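Local coordinates for protein nicotinate phosphoribosyltransferase (Saccharomyces cerevisiae, PDB 1VLP) that catalyses the ATP-dependent synthesis of nicotinate ribonucleotide from nicotinate and phosphoribosyl diphosphate, the first step from nicotinic acid to NAD, at residues A[20-25]-A[75-80]; A[31-36]-A[94-99]; A[245-250]-A[262-267]. All coordinates share one frame; numbering follows the deposited sequence.

Contact 1 (A[20-25]-A[75-80]); sequences SLLDTD and LRFTEE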
loop_
_atom_site.group_PDB
_atom_site.type_symbol
_atom_site.label_atom_id
_atom_site.label_comp_id
_atom_site.label_asym_id
_atom_site.label_seq_id
_atom_site.Cartn_x
_atom_site.Cartn_y
_atom_site.Cartn_z
ATOM N N SER A 20 -10.273 -12.472 -6.865
ATOM C CA SER A 20 -8.923 -13.042 -7.046
ATOM C C SER A 20 -8.022 -12.627 -5.899
ATOM O O SER A 20 -8.144 -11.524 -5.372
ATOM C CB SER A 20 -8.341 -12.571 -8.404
ATOM O OG SER A 20 -6.966 -12.955 -8.556
ATOM N N LEU A 21 -7.113 -13.514 -5.521
ATOM C CA LEU A 21 -6.052 -13.129 -4.596
ATOM C C LEU A 21 -5.045 -12.142 -5.222
ATOM O O LEU A 21 -4.241 -11.540 -4.511
ATOM C CB LEU A 21 -5.383 -14.375 -4.094
ATOM C CG LEU A 21 -6.297 -15.211 -3.148
ATOM C CD1 LEU A 21 -5.805 -16.560 -3.008
ATOM C CD2 LEU A 21 -6.396 -14.568 -1.798
ATOM N N LEU A 22 -5.099 -11.967 -6.546
ATOM C CA LEU A 22 -4.369 -10.863 -7.231
ATOM C C LEU A 22 -5.053 -9.474 -7.242
ATOM O O LEU A 22 -4.447 -8.484 -7.737
ATOM C CB LEU A 22 -4.109 -11.265 -8.691
ATOM C CG LEU A 22 -3.242 -12.518 -9.014
ATOM C CD1 LEU A 22 -2.853 -12.559 -10.475
ATOM C CD2 LEU A 22 -2.060 -12.588 -8.137
ATOM N N ASP A 23 -6.299 -9.376 -6.739
ATOM C CA ASP A 23 -6.973 -8.096 -6.576
ATOM C C ASP A 23 -6.452 -7.468 -5.279
ATOM O O ASP A 23 -7.115 -7.473 -4.211
ATOM C CB ASP A 23 -8.491 -8.237 -6.581
ATOM C CG ASP A 23 -9.197 -6.872 -6.477
ATOM O OD1 ASP A 23 -8.497 -5.800 -6.582
ATOM O OD2 ASP A 23 -10.448 -6.852 -6.270
ATOM N N THR A 24 -5.197 -7.055 -5.336
ATOM C CA THR A 24 -4.475 -6.542 -4.175
ATOM C C THR A 24 -3.248 -5.780 -4.687
ATOM O O THR A 24 -2.911 -5.852 -5.882
ATOM C CB THR A 24 -3.994 -7.679 -3.196
ATOM O OG1 THR A 24 -3.606 -7.097 -1.946
ATOM C CG2 THR A 24 -2.832 -8.427 -3.728
ATOM N N ASP A 25 -2.564 -5.112 -3.770
ATOM C CA ASP A 25 -1.319 -4.415 -4.103
ATOM C C ASP A 25 -0.137 -5.407 -4.193
ATOM O O ASP A 25 -0.028 -6.288 -3.322
ATOM C CB ASP A 25 -1.004 -3.330 -3.063
ATOM C CG ASP A 25 -2.079 -2.198 -3.012
ATOM O OD1 ASP A 25 -2.327 -1.554 -4.039
ATOM O OD2 ASP A 25 -2.688 -2.001 -1.955
ATOM N N LEU A 75 -11.349 -18.149 -2.057
ATOM C CA LEU A 75 -10.397 -17.814 -3.090
ATOM C C LEU A 75 -9.251 -18.811 -3.135
ATOM O O LEU A 75 -8.764 -19.252 -2.100
ATOM C CB LEU A 75 -9.838 -16.418 -2.842
ATOM C CG LEU A 75 -10.792 -15.233 -2.925
ATOM C CD1 LEU A 75 -10.185 -14.024 -2.406
ATOM C CD2 LEU A 75 -11.268 -15.054 -4.399
ATOM N N ARG A 76 -8.771 -19.111 -4.338
ATOM C CA ARG A 76 -7.543 -19.886 -4.507
ATOM C C ARG A 76 -6.721 -19.215 -5.621
ATOM O O ARG A 76 -7.295 -18.585 -6.494
ATOM C CB ARG A 76 -7.848 -21.317 -4.901
ATOM C CG ARG A 76 -8.735 -22.060 -3.910
ATOM C CD ARG A 76 -8.053 -22.336 -2.558
ATOM N NE ARG A 76 -8.883 -23.193 -1.703
ATOM C CZ ARG A 76 -9.841 -22.762 -0.884
ATOM N NH1 ARG A 76 -10.103 -21.492 -0.753
ATOM N NH2 ARG A 76 -10.531 -23.621 -0.158
ATOM N N PHE A 77 -5.401 -19.347 -5.612
ATOM C CA PHE A 77 -4.627 -18.875 -6.769
ATOM C C PHE A 77 -4.854 -19.848 -7.931
ATOM O O PHE A 77 -4.570 -21.043 -7.796
ATOM C CB PHE A 77 -3.118 -18.814 -6.491
ATOM C CG PHE A 77 -2.691 -17.704 -5.575
ATOM C CD1 PHE A 77 -2.502 -16.403 -6.056
ATOM C CD2 PHE A 77 -2.462 -17.950 -4.246
ATOM C CE1 PHE A 77 -2.098 -15.393 -5.235
ATOM C CE2 PHE A 77 -2.085 -16.938 -3.406
ATOM C CZ PHE A 77 -1.880 -15.647 -3.910
ATOM N N THR A 78 -5.369 -19.358 -9.057
ATOM C CA THR A 78 -5.544 -20.217 -10.234
ATOM C C THR A 78 -4.214 -20.508 -10.950
ATOM O O THR A 78 -3.191 -19.827 -10.743
ATOM C CB THR A 78 -6.501 -19.578 -11.289
ATOM O OG1 THR A 78 -5.837 -18.484 -11.951
ATOM C CG2 THR A 78 -7.841 -19.117 -10.628
ATOM N N GLU A 79 -4.244 -21.468 -11.849
ATOM C CA GLU A 79 -3.071 -21.794 -12.651
ATOM C C GLU A 79 -2.529 -20.601 -13.403
ATOM O O GLU A 79 -1.310 -20.340 -13.427
ATOM C CB GLU A 79 -3.462 -22.906 -13.645
ATOM C CG GLU A 79 -2.361 -23.677 -14.189
ATOM C CD GLU A 79 -2.930 -24.913 -14.902
ATOM O OE1 GLU A 79 -3.291 -24.788 -16.093
ATOM O OE2 GLU A 79 -3.089 -25.972 -14.243
ATOM N N GLU A 80 -3.442 -19.848 -14.014
ATOM C CA GLU A 80 -3.091 -18.657 -14.820
ATOM C C GLU A 80 -2.525 -17.561 -13.924
ATOM O O GLU A 80 -1.598 -16.858 -14.295
ATOM C CB GLU A 80 -4.350 -18.142 -15.530
ATOM C CG GLU A 80 -4.166 -16.955 -16.486
ATOM C CD GLU A 80 -5.382 -16.751 -17.409
ATOM O OE1 GLU A 80 -6.018 -17.774 -17.789
ATOM O OE2 GLU A 80 -5.704 -15.579 -17.747
HETATM O O HOH W 1 -7.328 -15.977 -6.839
#

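Contact 2 (A[31-36]-A[94-99]); sequences MHAAVF and SAYIKY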
loop_
_atom_site.group_PDB
_atom_site.type_symbol
_atom_site.label_atom_id
_atom_site.label_comp_id
_atom_site.label_asym_id
_atom_site.label_seq_id
_atom_site.Cartn_x
_atom_site.Cartn_y
_atom_site.Cartn_z
HETATM N N MSE A 31 5.660 -9.099 0.372
HETATM C CA MSE A 31 5.682 -9.307 1.805
HETATM C C MSE A 31 5.313 -10.709 2.223
HETATM O O MSE A 31 5.951 -11.296 3.058
HETATM C CB MSE A 31 4.665 -8.370 2.484
HETATM C CG MSE A 31 5.081 -6.945 2.663
HETATM SE SE MSE A 31 6.513 -6.896 4.026
HETATM C CE MSE A 31 5.618 -7.503 5.479
ATOM N N HIS A 32 4.272 -11.243 1.591
ATOM C CA HIS A 32 3.833 -12.610 1.878
ATOM C C HIS A 32 5.001 -13.602 1.658
ATOM O O HIS A 32 5.276 -14.482 2.455
ATOM C CB HIS A 32 2.637 -12.963 0.978
ATOM C CG HIS A 32 1.959 -14.241 1.365
ATOM N ND1 HIS A 32 1.221 -14.994 0.461
ATOM C CD2 HIS A 32 1.892 -14.903 2.554
ATOM C CE1 HIS A 32 0.717 -16.048 1.095
ATOM N NE2 HIS A 32 1.140 -16.037 2.352
ATOM N N ALA A 33 5.668 -13.456 0.513
ATOM C CA ALA A 33 6.860 -14.276 0.200
ATOM C C ALA A 33 7.957 -14.058 1.215
ATOM O O ALA A 33 8.558 -15.017 1.686
ATOM C CB ALA A 33 7.359 -13.986 -1.173
ATOM N N ALA A 34 8.171 -12.802 1.605
ATOM C CA ALA A 34 9.246 -12.505 2.575
ATOM C C ALA A 34 8.930 -13.113 3.958
ATOM O O ALA A 34 9.800 -13.671 4.628
ATOM C CB ALA A 34 9.473 -10.978 2.672
ATOM N N VAL A 35 7.657 -13.021 4.380
ATOM C CA VAL A 35 7.236 -13.479 5.690
ATOM C C VAL A 35 7.238 -14.989 5.730
ATOM O O VAL A 35 7.676 -15.588 6.720
ATOM C CB VAL A 35 5.862 -12.907 6.003
ATOM C CG1 VAL A 35 5.229 -13.573 7.148
ATOM C CG2 VAL A 35 6.003 -11.376 6.233
ATOM N N PHE A 36 6.729 -15.588 4.658
ATOM C CA PHE A 36 6.726 -17.043 4.514
ATOM C C PHE A 36 8.153 -17.594 4.591
ATOM O O PHE A 36 8.371 -18.605 5.246
ATOM C CB PHE A 36 6.062 -17.470 3.182
ATOM C CG PHE A 36 6.311 -18.925 2.827
ATOM C CD1 PHE A 36 5.671 -19.927 3.513
ATOM C CD2 PHE A 36 7.258 -19.267 1.844
ATOM C CE1 PHE A 36 5.901 -21.276 3.194
ATOM C CE2 PHE A 36 7.498 -20.623 1.532
ATOM C CZ PHE A 36 6.821 -21.599 2.212
ATOM N N SER A 94 11.053 -20.069 -5.253
ATOM C CA SER A 94 10.418 -21.316 -5.625
ATOM C C SER A 94 9.500 -21.919 -4.575
ATOM O O SER A 94 8.377 -22.371 -4.885
ATOM C CB SER A 94 11.509 -22.336 -6.018
ATOM O OG SER A 94 11.999 -21.922 -7.269
ATOM N N ALA A 95 9.973 -21.912 -3.335
ATOM C CA ALA A 95 9.249 -22.531 -2.244
ATOM C C ALA A 95 7.951 -21.803 -1.889
ATOM O O ALA A 95 6.996 -22.433 -1.440
ATOM C CB ALA A 95 10.139 -22.645 -1.033
ATOM N N TYR A 96 7.955 -20.496 -2.100
ATOM C CA TYR A 96 6.778 -19.641 -1.898
ATOM C C TYR A 96 5.718 -19.991 -2.937
ATOM O O TYR A 96 4.578 -20.274 -2.588
ATOM C CB TYR A 96 7.135 -18.154 -1.901
ATOM C CG TYR A 96 5.875 -17.286 -1.936
ATOM C CD1 TYR A 96 5.107 -17.086 -0.787
ATOM C CD2 TYR A 96 5.445 -16.708 -3.125
ATOM C CE1 TYR A 96 3.914 -16.319 -0.826
ATOM C CE2 TYR A 96 4.288 -15.930 -3.179
ATOM C CZ TYR A 96 3.515 -15.748 -2.021
ATOM O OH TYR A 96 2.392 -14.997 -2.084
ATOM N N ILE A 97 6.133 -20.057 -4.198
ATOM C CA ILE A 97 5.228 -20.433 -5.309
ATOM C C ILE A 97 4.600 -21.807 -5.084
ATOM O O ILE A 97 3.398 -21.967 -5.336
ATOM C CB ILE A 97 5.977 -20.360 -6.662
ATOM C CG1 ILE A 97 6.389 -18.908 -6.973
ATOM C CG2 ILE A 97 5.154 -20.967 -7.808
ATOM C CD1 ILE A 97 5.240 -17.876 -7.249
ATOM N N LYS A 98 5.403 -22.795 -4.656
ATOM C CA LYS A 98 4.888 -24.116 -4.291
ATOM C C LYS A 98 3.833 -24.066 -3.182
ATOM O O LYS A 98 2.793 -24.769 -3.244
ATOM C CB LYS A 98 6.030 -25.051 -3.873
ATOM C CG LYS A 98 5.604 -26.475 -3.577
ATOM C CD LYS A 98 6.801 -27.436 -3.608
ATOM N N TYR A 99 4.114 -23.229 -2.181
ATOM C CA TYR A 99 3.242 -23.036 -1.036
ATOM C C TYR A 99 1.895 -22.441 -1.426
ATOM O O TYR A 99 0.860 -22.978 -1.023
ATOM C CB TYR A 99 3.985 -22.222 0.047
ATOM C CG TYR A 99 3.184 -21.359 0.968
ATOM C CD1 TYR A 99 2.508 -21.886 2.062
ATOM C CD2 TYR A 99 3.179 -19.972 0.792
ATOM C CE1 TYR A 99 1.798 -21.053 2.916
ATOM C CE2 TYR A 99 2.498 -19.144 1.644
ATOM C CZ TYR A 99 1.797 -19.686 2.687
ATOM O OH TYR A 99 1.133 -18.836 3.541
#

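Contact 3 (A[245-250]-A[262-267]); sequences EWVMGV and KNAMDC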
loop_
_atom_site.group_PDB
_atom_site.type_symbol
_atom_site.label_atom_id
_atom_site.label_comp_id
_atom_site.label_asym_id
_atom_site.label_seq_id
_atom_site.Cartn_x
_atom_site.Cartn_y
_atom_site.Cartn_z
ATOM N N GLU A 245 5.398 -2.415 7.232
ATOM C CA GLU A 245 5.129 -3.541 8.127
ATOM C C GLU A 245 6.310 -4.514 8.195
ATOM O O GLU A 245 6.555 -5.136 9.226
ATOM C CB GLU A 245 3.791 -4.205 7.785
ATOM C CG GLU A 245 3.699 -4.968 6.585
ATOM C CD GLU A 245 2.322 -5.736 6.466
ATOM O OE1 GLU A 245 2.051 -6.563 7.369
ATOM O OE2 GLU A 245 1.644 -5.574 5.458
ATOM N N TRP A 246 7.144 -4.532 7.146
ATOM C CA TRP A 246 8.363 -5.325 7.143
ATOM C C TRP A 246 9.313 -4.926 8.221
ATOM O O TRP A 246 9.602 -5.740 9.095
ATOM C CB TRP A 246 9.030 -5.308 5.755
ATOM C CG TRP A 246 10.213 -6.190 5.672
ATOM C CD1 TRP A 246 11.494 -5.796 5.404
ATOM C CD2 TRP A 246 10.259 -7.619 5.816
ATOM N NE1 TRP A 246 12.315 -6.870 5.396
ATOM C CE2 TRP A 246 11.605 -8.004 5.639
ATOM C CE3 TRP A 246 9.296 -8.617 6.084
ATOM C CZ2 TRP A 246 12.026 -9.342 5.729
ATOM C CZ3 TRP A 246 9.712 -9.934 6.170
ATOM C CH2 TRP A 246 11.046 -10.286 5.994
ATOM N N VAL A 247 9.849 -3.702 8.213
ATOM C CA VAL A 247 10.816 -3.380 9.293
ATOM C C VAL A 247 10.158 -3.308 10.676
ATOM O O VAL A 247 10.814 -3.597 11.651
ATOM C CB VAL A 247 11.744 -2.134 9.037
ATOM C CG1 VAL A 247 10.996 -0.860 9.094
ATOM C CG2 VAL A 247 12.945 -2.128 10.067
HETATM N N MSE A 248 8.898 -2.890 10.736
HETATM C CA MSE A 248 8.102 -2.881 12.023
HETATM C C MSE A 248 8.071 -4.274 12.589
HETATM O O MSE A 248 8.379 -4.462 13.766
HETATM C CB MSE A 248 6.699 -2.348 11.787
HETATM C CG MSE A 248 6.594 -0.895 11.375
HETATM SE SE MSE A 248 4.766 -0.433 10.926
HETATM C CE MSE A 248 3.930 -0.661 12.672
ATOM N N GLY A 249 7.755 -5.295 11.767
ATOM C CA GLY A 249 7.754 -6.675 12.258
ATOM C C GLY A 249 9.124 -7.175 12.663
ATOM O O GLY A 249 9.307 -7.772 13.709
ATOM N N VAL A 250 10.142 -6.920 11.826
ATOM C CA VAL A 250 11.524 -7.268 12.151
ATOM C C VAL A 250 11.977 -6.703 13.493
ATOM O O VAL A 250 12.553 -7.419 14.315
ATOM C CB VAL A 250 12.540 -6.876 10.993
ATOM C CG1 VAL A 250 13.957 -7.039 11.420
ATOM C CG2 VAL A 250 12.239 -7.720 9.734
ATOM N N LYS A 262 18.921 -2.389 9.254
ATOM C CA LYS A 262 19.923 -3.241 8.601
ATOM C C LYS A 262 19.439 -4.684 8.528
ATOM O O LYS A 262 19.557 -5.336 7.503
ATOM C CB LYS A 262 21.243 -3.147 9.361
ATOM C CG LYS A 262 22.349 -4.017 8.753
ATOM C CD LYS A 262 23.744 -3.500 9.041
ATOM C CE LYS A 262 24.794 -4.293 8.241
ATOM N NZ LYS A 262 24.550 -5.786 8.371
ATOM N N ASN A 263 18.852 -5.194 9.615
ATOM C CA ASN A 263 18.373 -6.575 9.622
ATOM C C ASN A 263 17.277 -6.780 8.602
ATOM O O ASN A 263 17.259 -7.801 7.904
ATOM C CB ASN A 263 17.879 -6.978 10.998
ATOM C CG ASN A 263 19.017 -7.229 11.965
ATOM O OD1 ASN A 263 20.133 -7.513 11.552
ATOM N ND2 ASN A 263 18.737 -7.121 13.265
ATOM N N ALA A 264 16.379 -5.796 8.481
ATOM C CA ALA A 264 15.313 -5.859 7.515
ATOM C C ALA A 264 15.862 -5.845 6.088
ATOM O O ALA A 264 15.350 -6.585 5.267
ATOM C CB ALA A 264 14.292 -4.720 7.683
HETATM N N MSE A 265 16.844 -4.996 5.777
HETATM C CA MSE A 265 17.404 -4.991 4.417
HETATM C C MSE A 265 18.088 -6.323 4.118
HETATM O O MSE A 265 17.911 -6.909 3.043
HETATM C CB MSE A 265 18.422 -3.878 4.218
HETATM C CG MSE A 265 17.851 -2.511 4.349
HETATM SE SE MSE A 265 19.246 -1.194 3.838
HETATM C CE MSE A 265 20.490 -1.346 5.188
ATOM N N ASP A 266 18.878 -6.808 5.071
ATOM C CA ASP A 266 19.541 -8.076 4.869
ATOM C C ASP A 266 18.557 -9.149 4.527
ATOM O O ASP A 266 18.784 -9.953 3.599
ATOM C CB ASP A 266 20.290 -8.486 6.120
ATOM C CG ASP A 266 21.621 -7.815 6.245
ATOM O OD1 ASP A 266 22.245 -7.530 5.225
ATOM O OD2 ASP A 266 22.076 -7.639 7.382
ATOM N N CYS A 267 17.495 -9.245 5.304
ATOM C CA CYS A 267 16.564 -10.275 5.087
ATOM C C CYS A 267 15.888 -10.136 3.733
ATOM O O CYS A 267 15.651 -11.113 3.030
ATOM C CB CYS A 267 15.475 -10.253 6.148
ATOM S SG CYS A 267 15.885 -11.043 7.655
#

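Contact 1 (A[20-25]-A[75-80])
Leu21 lies across one face of the Phe77 ring, the two side chains crossing at about a right angle. Leu21 CB stands over that face, 3.9 Å from the centroid of the Phe77 ring and displaced toward the CE1–CZ rim, a CH-pi contact. Leu21 CD1 lies over the CD2–CE2 side of the same face, 3.8 Å from Phe77 CE2. With CG anti to the carbonyl carbon (chi1 -70°), the branch also meets Leu75, where Leu21 CG comes 3.8 Å from Leu75 CB. Leu75 CD2 turns to the backbone of Ser20 instead. Leu22 approaches Phe77 differently: Leu22 CD2 sits at the ring edge, near the plane, 4.0 Å from Phe77 CE1. Leu85 and Ile82 of helix 79-88 also pack on Phe77.

No direct hydrogen bond joins the segments. A water accepts from Leu21 N at 2.8 Å and donates to Arg76 O at 2.6 Å, bridging the two backbones. Ser20 to Asp23 form a type I turn; Ser20 OG accepts from Leu22 N in an ST turn and is also bonded to Glu81. The direct contacts are thus apolar: leucine branches and an aromatic face hold the loop before helix 26-38 against the loop that leads into helix 79-88. The polar link is the water, which serves an amide and a carbonyl that do not meet directly.

Contact 2 (A[31-36]-A[94-99])
His32 is gripped at both ring nitrogens by tyrosine hydroxyls: His32 ND1 lies 2.8 Å from Tyr96 OH, and His32 NE2 lies 3.0 Å from Tyr99 OH. Either partner could be the donor in each bond. All four aromatic side chains have CG anti to the backbone N (chi1 -169° for His32). The tyrosines come at the imidazole differently. Tyr96 turns its edge toward the histidine face, planes at 87°, with CE1 offset toward the rim and its hydroxyl standing off the imidazole plane; Tyr99 OH arrives at the imidazole edge, nearer the plane, in a bent bond.

Phe36 and Tyr99 slide past each other in opposite directions and form an offset stack, their planes only 10° apart and their centroids 4.2 Å apart. Phe36 CE1 lies 3.5 Å from Tyr99 CG. Over one face of Tyr96 sits Ala33 CB, 3.8 Å from the Tyr96 ring centroid and nearly on its normal, while Phe36 CD2 is at the edge of that same ring. Tyr105 adds an edge-to-face partner to Tyr99, and Lys138 touches both Phe36 and Tyr99.

The two hydroxyls restrain the buried imidazole and give both nitrogens a polar partner. If the ring is neutral it carries one N-H, so one nitrogen would donate to its tyrosine and the other accept, coupling the two bonds.

Contact 3 (A[245-250]-A[262-267])
Two helices that follow each other in the chain, 244-254 and 260-272, pack here; the axes of their segments 245-250 and 262-267 approach to 9.1 Å, with N-to-C directions at 117°. Trp246 reaches across to the backbone of the second helix: Trp246 NE1 donates to Ala264 O at 3.1 Å, almost straight at 169°. The carbonyl oxygen lies close to the indole plane, but the donor is tilted from the carbonyl plane. Trp246 CG is anti to the backbone N (chi1 -175°). The six-membered part of the indole continues past the bond, with Trp246 CZ2 3.6 Å from Cys267 CB.

Ala264 is the residue the first helix closes around. Ala264 CB meets Trp246 NE1 at 3.7 Å, Val247 CG2 at 3.8 Å and, more loosely, Val250 CG2. Val250 CG1 leans on Asn263 CB, 3.9 Å away. Trp268 adds an edge-to-face ring to the indole.

The alanine methyl thus packs against three residues of the first helix, while the tryptophan ties that helix to the other's main chain. These are two consecutive helices joined by a short connection and crossing steeply, with the Trp246 side chain about 8 Å from that of Tyr27, a nicotinate-binding residue by similarity.

In the fold
Contacts 1 and 2 both belong to the N-terminal domain, and their segments alternate along the chain: 20-25, 31-36, 75-80, 94-99. Their centres lie 14 Å apart and they do not touch. The loop of contact 1 leads into helix 26-38, which contact 2 uses; helices 79-88 and 94-101 likewise follow each other. Contact 3 comes later, in the NAPRTase family part of the chain, its centre 16 Å from that of contact 2 and 26 Å from that of contact 1. Contacts 2 and 3 meet directly: selenomethionine Met31 packs on Glu245 and Trp246, and Ala34 and Val35 on Trp246. Helix 26-38, which carries Tyr27 (by similarity a nicotinate-binding residue), thus links the two regions.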